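Local structure of KP6 killer toxin subunit alpha (Ustilago maydis virus P6, 4GVB) at residues Asn25-Ala30 with Leu68-Ser73; Cys16-His21 with Tyr62-Ser67; Asp37-Ser42 with Gly49-Ser54. The protein is the alpha subunit of a secreted viral killer toxin lethal to sensitive fungal cells, recognising cellular receptors before interaction with the beta subunit, which leads to cell death. All blocks are in the same frame, centred on the assembly; numbering follows the deposited sequence.

Contact 1. Residues Asn25-Ala30 with Leu68-Ser73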
# COMPACT_ATOMS: atom_id res chain seq x y z
N ASN A 25 10.28 5.72 -7.06
CA ASN A 25 10.79 4.78 -6.07
C ASN A 25 9.91 3.53 -6.01
O ASN A 25 8.67 3.61 -6.13
CB ASN A 25 10.89 5.43 -4.69
CG ASN A 25 11.94 6.54 -4.64
OD1 ASN A 25 12.53 6.91 -5.66
ND2 ASN A 25 12.17 7.08 -3.45
N GLU A 26 10.54 2.38 -5.83
CA GLU A 26 9.81 1.13 -5.67
C GLU A 26 9.11 1.09 -4.31
O GLU A 26 9.65 1.54 -3.31
CB GLU A 26 10.76 -0.06 -5.82
CG GLU A 26 11.52 -0.06 -7.14
CD GLU A 26 12.20 -1.40 -7.43
OE1 GLU A 26 12.00 -2.36 -6.65
OE2 GLU A 26 12.95 -1.48 -8.42
N LEU A 27 7.89 0.57 -4.28
CA LEU A 27 7.14 0.48 -3.03
C LEU A 27 6.80 -0.97 -2.68
O LEU A 27 5.72 -1.46 -3.01
CB LEU A 27 5.87 1.33 -3.10
CG LEU A 27 6.16 2.82 -3.36
CD1 LEU A 27 4.93 3.52 -3.94
CD2 LEU A 27 6.62 3.47 -2.06
N ARG A 28 7.72 -1.63 -1.98
CA ARG A 28 7.62 -3.06 -1.73
C ARG A 28 6.37 -3.44 -0.93
O ARG A 28 5.76 -4.47 -1.21
CB ARG A 28 8.88 -3.60 -1.06
CG ARG A 28 9.05 -3.26 0.41
CD ARG A 28 10.25 -4.00 1.00
NE ARG A 28 11.44 -3.85 0.15
CZ ARG A 28 11.97 -4.83 -0.57
NH1 ARG A 28 11.44 -6.05 -0.54
NH2 ARG A 28 13.05 -4.60 -1.32
N TYR A 29 5.98 -2.62 0.03
CA TYR A 29 4.78 -2.90 0.82
C TYR A 29 3.52 -2.90 -0.04
O TYR A 29 2.60 -3.67 0.20
CB TYR A 29 4.62 -1.89 1.95
CG TYR A 29 5.54 -2.13 3.12
CD1 TYR A 29 5.17 -2.99 4.15
CD2 TYR A 29 6.78 -1.52 3.19
CE1 TYR A 29 6.02 -3.21 5.23
CE2 TYR A 29 7.64 -1.74 4.27
CZ TYR A 29 7.25 -2.59 5.28
OH TYR A 29 8.09 -2.81 6.35
N ALA A 30 3.48 -2.01 -1.02
CA ALA A 30 2.33 -1.93 -1.92
C ALA A 30 2.35 -3.12 -2.89
O ALA A 30 1.32 -3.74 -3.18
CB ALA A 30 2.36 -0.64 -2.69
N LEU A 68 -3.80 2.46 -5.15
CA LEU A 68 -2.97 3.08 -4.11
C LEU A 68 -2.27 4.35 -4.60
O LEU A 68 -1.31 4.80 -3.98
CB LEU A 68 -1.94 2.09 -3.57
CG LEU A 68 -2.50 0.93 -2.75
CD1 LEU A 68 -1.39 -0.05 -2.40
CD2 LEU A 68 -3.20 1.45 -1.49
N ASN A 69 -2.77 4.92 -5.69
CA ASN A 69 -2.23 6.14 -6.28
C ASN A 69 -0.81 5.96 -6.80
O ASN A 69 -0.04 6.92 -6.86
CB ASN A 69 -2.28 7.29 -5.28
CG ASN A 69 -2.43 8.64 -5.96
OD1 ASN A 69 -3.23 8.80 -6.88
ND2 ASN A 69 -1.64 9.61 -5.52
N ASN A 70 -0.47 4.74 -7.20
CA ASN A 70 0.88 4.47 -7.68
C ASN A 70 0.92 4.15 -9.17
O ASN A 70 -0.11 3.93 -9.81
CB ASN A 70 1.52 3.31 -6.92
CG ASN A 70 1.68 3.59 -5.45
OD1 ASN A 70 2.00 4.71 -5.04
ND2 ASN A 70 1.45 2.58 -4.63
N ASN A 71 2.13 4.14 -9.72
CA ASN A 71 2.33 3.63 -11.07
C ASN A 71 2.77 2.17 -11.02
O ASN A 71 2.93 1.60 -9.94
CB ASN A 71 3.37 4.48 -11.82
CG ASN A 71 2.92 5.94 -12.00
OD1 ASN A 71 3.71 6.87 -11.81
ND2 ASN A 71 1.65 6.14 -12.36
N MET A 72 2.97 1.56 -12.19
CA MET A 72 3.49 0.20 -12.22
C MET A 72 4.63 0.07 -13.22
O MET A 72 4.55 0.60 -14.32
CB MET A 72 2.39 -0.79 -12.57
CG MET A 72 2.90 -2.21 -12.75
SD MET A 72 1.59 -3.30 -13.34
CE MET A 72 1.39 -2.74 -15.03
N SER A 73 5.69 -0.62 -12.82
CA SER A 73 6.73 -1.03 -13.76
C SER A 73 6.73 -2.54 -13.91
O SER A 73 6.54 -3.28 -12.94
CB SER A 73 8.11 -0.57 -13.29
OG SER A 73 8.28 0.83 -13.49
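Asn70 reaches across to Leu27 and Ala30 with its terminal amide. With CG anti to its own carbonyl carbon (chi1 -62°), the amide leaves the backbone toward segment 25-30. At the root, Asn70 CB rests 3.3 Å from Thr19 O on the neighbouring strand. One bond further out, Asn70 CG comes within 3.6 Å of Leu27 CD1, and the closest approach of the contact follows at the oxygen, with Asn70 OD1 3.3 Å from that same methyl. Asn70 ND2 lies 3.7 Å from Leu27 CD1 and 3.9 Å from Ala30 CB, so it touches both alkyl groups. An amide suits this place because it can rest against the methyls, polar atoms included, while those atoms find their hydrogen-bond partners on the beta subunit: ND2 donates to the carbonyl of Tyr67 of the beta subunit, and OD1 has a weak bond to Ser68 of that subunit.

The chain gets here through a Schellman motif. Asn69, at positive phi (65°), is the C-prime residue that ends helix 58-67, and the two bonds of the motif run from Asn70 N to Cys65 O and from Asn69 N to Ser66 O. Asparagine tolerates this left-handed backbone well. Leu68, just before it, turns its branched end toward helix 28-33, where Leu68 CD1 meets Ala30 CB at 3.8 Å. The small methyl of Ala30 suits a buried spot between Leu68 CD1 and the Asn70 amide, while Leu27, the N-cap of the helix, carries a longer side chain that also packs on Leu65 of the beta subunit.

Contact 2. Residues Cys16-His21 with Tyr62-Ser67; sequences CWCTAH and YSHCSS
A disulfide between Cys18 and Cys65 ties strand 14-19 to helix 58-67, the cross-link of a helix laid against one strand of an antiparallel sheet. The axes of strand 16-19 and helix 62-67 run almost parallel, 14° apart, and are 8.5 Å from each other at closest.

Cys16 begins the segment with its CB directed to the helix side, but its sulfur is spent on another bridge, to Cys74 on the neighbouring edge strand 71-76. Trp17 points the other way, as the next residue of a strand should. Its indole stacks on the ring of His50, and it meets the helix through its backbone alone, with Trp17 C 4.1 Å from Cys65 SG.

Cys18 turns back inward. Its CA stands 5.3 Å from the CA of Cys65, a spacing that a disulfide spans readily, and the two SG atoms join at 2.0 Å. The torsion about that S-S bond is -85°, near the value at which the sulfur lone pairs repel least, so this torsion gives no sign of strain. Cysteine suits both positions: its apolar sulfur belongs in a buried site, and the bond fixes the spacing covalently. Cys18 SG also approaches the His64 ring obliquely, 5.1 Å from its centroid. Thr19 continues the strand, its backbone hydrogen-bonded to that of Asn71. Three residues beyond His64, Ser67 OG donates to His64 O at 2.7 Å, lying in the carbonyl plane on a lone pair.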
# COMPACT_ATOMS: atom_id res chain seq x y z
N CYS A 16 6.77 -7.51 -12.01
CA CYS A 16 6.17 -6.18 -11.91
C CYS A 16 6.22 -5.64 -10.49
O CYS A 16 6.34 -6.40 -9.53
CB CYS A 16 4.70 -6.22 -12.36
SG CYS A 16 4.39 -6.72 -14.05
N TRP A 17 6.13 -4.31 -10.35
CA TRP A 17 6.10 -3.68 -9.03
C TRP A 17 5.42 -2.32 -9.05
O TRP A 17 5.37 -1.63 -10.07
CB TRP A 17 7.51 -3.56 -8.43
CG TRP A 17 8.48 -2.75 -9.23
CD1 TRP A 17 8.79 -1.42 -9.06
CD2 TRP A 17 9.30 -3.22 -10.31
NE1 TRP A 17 9.73 -1.04 -9.99
CE2 TRP A 17 10.07 -2.12 -10.76
CE3 TRP A 17 9.45 -4.46 -10.94
CZ2 TRP A 17 10.98 -2.23 -11.81
CZ3 TRP A 17 10.35 -4.56 -11.99
CH2 TRP A 17 11.10 -3.45 -12.41
N CYS A 18 4.92 -1.92 -7.88
CA CYS A 18 4.34 -0.59 -7.71
C CYS A 18 5.45 0.46 -7.58
O CYS A 18 6.47 0.20 -6.96
CB CYS A 18 3.44 -0.56 -6.47
SG CYS A 18 2.02 -1.67 -6.58
N THR A 19 5.23 1.64 -8.16
CA THR A 19 6.19 2.73 -8.06
C THR A 19 5.55 4.03 -7.58
O THR A 19 4.44 4.36 -7.97
CB THR A 19 6.92 2.99 -9.39
OG1 THR A 19 5.97 3.35 -10.40
CG2 THR A 19 7.67 1.75 -9.83
N ALA A 20 6.24 4.74 -6.71
CA ALA A 20 5.76 6.04 -6.24
C ALA A 20 5.75 7.01 -7.40
O ALA A 20 6.72 7.09 -8.16
CB ALA A 20 6.65 6.54 -5.14
N HIS A 21 4.66 7.75 -7.57
CA HIS A 21 4.64 8.76 -8.62
C HIS A 21 5.72 9.81 -8.34
O HIS A 21 6.13 10.00 -7.19
CB HIS A 21 3.24 9.37 -8.79
CG HIS A 21 2.87 10.36 -7.72
ND1 HIS A 21 1.67 10.30 -7.04
CD2 HIS A 21 3.52 11.44 -7.23
CE1 HIS A 21 1.60 11.30 -6.18
NE2 HIS A 21 2.72 12.00 -6.27
N TYR A 62 -1.94 -3.96 -12.06
CA TYR A 62 -1.99 -2.52 -12.27
C TYR A 62 -3.11 -1.87 -11.49
O TYR A 62 -2.96 -0.75 -10.98
CB TYR A 62 -2.17 -2.17 -13.75
CG TYR A 62 -2.35 -0.67 -13.95
CD1 TYR A 62 -1.26 0.20 -13.91
CD2 TYR A 62 -3.61 -0.12 -14.14
CE1 TYR A 62 -1.43 1.57 -14.08
CE2 TYR A 62 -3.79 1.25 -14.31
CZ TYR A 62 -2.69 2.08 -14.27
OH TYR A 62 -2.87 3.43 -14.44
N SER A 63 -4.25 -2.54 -11.42
CA SER A 63 -5.41 -1.97 -10.75
C SER A 63 -5.10 -1.82 -9.27
O SER A 63 -5.59 -0.89 -8.63
CB SER A 63 -6.66 -2.82 -10.95
OG SER A 63 -6.69 -3.90 -10.02
N HIS A 64 -4.28 -2.72 -8.74
CA HIS A 64 -3.88 -2.61 -7.34
C HIS A 64 -2.93 -1.43 -7.14
O HIS A 64 -3.19 -0.57 -6.29
CB HIS A 64 -3.27 -3.93 -6.82
CG HIS A 64 -2.71 -3.80 -5.43
ND1 HIS A 64 -1.36 -3.64 -5.18
CD2 HIS A 64 -3.32 -3.79 -4.22
CE1 HIS A 64 -1.17 -3.53 -3.88
NE2 HIS A 64 -2.34 -3.62 -3.27
N CYS A 65 -1.84 -1.37 -7.90
CA CYS A 65 -0.91 -0.25 -7.77
C CYS A 65 -1.66 1.06 -7.94
O CYS A 65 -1.46 2.00 -7.16
CB CYS A 65 0.23 -0.32 -8.79
SG CYS A 65 1.36 -1.70 -8.49
N SER A 66 -2.52 1.11 -8.95
CA SER A 66 -3.30 2.31 -9.25
C SER A 66 -4.31 2.68 -8.15
O SER A 66 -4.56 3.87 -7.91
CB SER A 66 -4.00 2.16 -10.60
OG SER A 66 -4.92 3.22 -10.81
N SER A 67 -4.89 1.68 -7.50
CA SER A 67 -5.81 1.93 -6.38
C SER A 67 -5.11 2.65 -5.23
O SER A 67 -5.75 3.39 -4.44
CB SER A 67 -6.44 0.62 -5.87
OG SER A 67 -5.54 -0.15 -5.06

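Contact 3. Residues Asp37-Ser42 with Gly49-Ser54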
# COMPACT_ATOMS: atom_id res chain seq x y z
N ASP A 37 0.12 -14.53 -1.58
CA ASP A 37 -1.17 -15.00 -1.10
C ASP A 37 -2.31 -14.19 -1.71
O ASP A 37 -3.45 -14.66 -1.79
CB ASP A 37 -1.26 -14.90 0.43
CG ASP A 37 -0.33 -15.87 1.15
OD1 ASP A 37 -0.03 -16.96 0.61
OD2 ASP A 37 0.07 -15.54 2.29
N HIS A 38 -2.01 -12.97 -2.14
CA HIS A 38 -3.07 -12.04 -2.55
C HIS A 38 -3.40 -12.14 -4.02
O HIS A 38 -4.40 -11.59 -4.48
CB HIS A 38 -2.68 -10.60 -2.21
CG HIS A 38 -2.33 -10.40 -0.77
ND1 HIS A 38 -3.25 -10.51 0.24
CD2 HIS A 38 -1.15 -10.13 -0.17
CE1 HIS A 38 -2.66 -10.30 1.40
NE2 HIS A 38 -1.38 -10.06 1.18
N LEU A 39 -2.55 -12.84 -4.77
CA LEU A 39 -2.75 -12.96 -6.21
C LEU A 39 -2.47 -14.39 -6.66
O LEU A 39 -1.32 -14.84 -6.67
CB LEU A 39 -1.86 -11.97 -6.98
CG LEU A 39 -2.08 -11.92 -8.50
CD1 LEU A 39 -3.55 -11.61 -8.85
CD2 LEU A 39 -1.17 -10.89 -9.14
N SER A 40 -3.52 -15.09 -7.01
CA SER A 40 -3.40 -16.49 -7.44
C SER A 40 -2.39 -16.64 -8.56
O SER A 40 -2.39 -15.86 -9.52
CB SER A 40 -4.76 -17.03 -7.86
OG SER A 40 -4.67 -18.37 -8.32
N LYS A 41 -1.52 -17.64 -8.43
CA LYS A 41 -0.57 -18.00 -9.48
C LYS A 41 0.66 -17.10 -9.47
O LYS A 41 1.58 -17.29 -10.26
CB LYS A 41 -1.24 -17.98 -10.86
CG LYS A 41 -2.50 -18.84 -10.95
CD LYS A 41 -3.18 -18.70 -12.31
CE LYS A 41 -3.79 -17.31 -12.49
NZ LYS A 41 -4.26 -17.05 -13.88
N SER A 42 0.69 -16.10 -8.59
CA SER A 42 1.82 -15.19 -8.56
C SER A 42 2.92 -15.71 -7.64
O SER A 42 2.71 -16.56 -6.78
CB SER A 42 1.38 -13.78 -8.15
OG SER A 42 1.11 -13.74 -6.76
N GLY A 49 11.46 -7.45 -3.72
CA GLY A 49 10.14 -6.87 -3.54
C GLY A 49 9.36 -6.72 -4.84
O GLY A 49 8.70 -5.70 -5.03
N HIS A 50 9.44 -7.73 -5.72
CA HIS A 50 8.74 -7.72 -7.02
C HIS A 50 7.70 -8.84 -7.10
O HIS A 50 7.78 -9.82 -6.34
CB HIS A 50 9.73 -7.86 -8.18
CG HIS A 50 10.70 -6.73 -8.29
ND1 HIS A 50 11.90 -6.84 -8.97
CD2 HIS A 50 10.66 -5.47 -7.80
CE1 HIS A 50 12.54 -5.69 -8.91
NE2 HIS A 50 11.82 -4.84 -8.20
N CYS A 51 6.74 -8.68 -8.00
CA CYS A 51 5.69 -9.69 -8.20
C CYS A 51 5.82 -10.35 -9.56
O CYS A 51 5.75 -9.69 -10.59
CB CYS A 51 4.28 -9.10 -8.06
SG CYS A 51 2.95 -10.34 -7.93
N LEU A 52 5.97 -11.67 -9.54
CA LEU A 52 6.19 -12.44 -10.75
C LEU A 52 4.98 -13.30 -11.09
O LEU A 52 4.25 -13.74 -10.20
CB LEU A 52 7.47 -13.28 -10.62
CG LEU A 52 8.76 -12.46 -10.68
CD1 LEU A 52 8.99 -11.71 -9.40
CD2 LEU A 52 9.98 -13.35 -10.98
N PHE A 53 4.74 -13.50 -12.38
CA PHE A 53 3.71 -14.41 -12.84
C PHE A 53 3.93 -14.87 -14.29
O PHE A 53 4.61 -14.21 -15.09
CB PHE A 53 2.28 -13.85 -12.65
CG PHE A 53 2.17 -12.35 -12.79
CD1 PHE A 53 2.18 -11.75 -14.04
CD2 PHE A 53 2.06 -11.55 -11.66
CE1 PHE A 53 2.09 -10.36 -14.17
CE2 PHE A 53 1.96 -10.15 -11.77
CZ PHE A 53 1.99 -9.56 -13.02
N SER A 54 3.34 -16.02 -14.60
CA SER A 54 3.44 -16.58 -15.94
C SER A 54 2.25 -16.10 -16.77
O SER A 54 2.42 -15.51 -17.83
CB SER A 54 3.48 -18.12 -15.88
OG SER A 54 3.46 -18.68 -17.19
O HOH W 1 2.41 -17.88 -12.70
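Ser42 and Leu39 face Cys51 and Phe53 where a type II beta turn, Leu39 to Ser42, leads into the hairpin of strands 43-45 and 50-53. The second strand of that hairpin starts at a G1 beta bulge formed by Gly49 and His50, and glycine is favoured there by its positive phi.

The turn itself is held by hydrogen bonds. Leu39 O accepts from Ser42 N at 3.1 Å and also from Ser42 OG at 2.7 Å, the hydroxyl tilted somewhat from the carbonyl plane. The serine hydroxyl thus adds a second bond to the routine backbone one, and Ser42 OG has a further bond with Gly36 N. Lys41 takes up the positive phi (81°) of the turn's third position, and its ammonium group, NZ, forms a salt bridge with Asp55.

Apolar contacts join turn and strand. Because CG of Leu39 stands anti to the backbone N (chi1 -175°), its branched end reaches inward, and Leu39 CD2 meets Phe53 CD2 at 4.1 Å, oblique to the ring. The same methyl lies 4.3 Å from Cys51 SG, the sulfur bridged to Cys35. Ser42 CB approaches the edge of the Phe53 ring, close to its plane, and sits 3.8 Å from Cys51 SG.

Across the backbones no direct hydrogen bond forms. The nearest backbone approach is Ser42 CA to Leu52 O, 3.3 Å, a CA-H...O contact bent to 124° at the hydrogen. Further along, one water donates to Lys41 O at 2.6 Å and accepts from Ser54 N at 2.8 Å.

Overall arrangement
All three contacts are largely buried, and all reach the same antiparallel sheet. Contacts 1 and 2 lie side by side, their centres about 4 Å apart: strands 14-19 and 71-76 are sheet neighbours, and helix 58-67 leads, through the turn at 68-70, into the second of them. The centre of contact 3 is about 14 Å from that of contact 2, across the chain's centre, and the two are joined through the Cys16 O to Cys51 N pairing of adjacent strands. Chemistry follows place. Contact 2 is covalent, contact 1 is an amide-and-methyl boundary shared with the beta subunit, and contact 3, untouched by that subunit, combines a turn, apolar side chains and a bridging water.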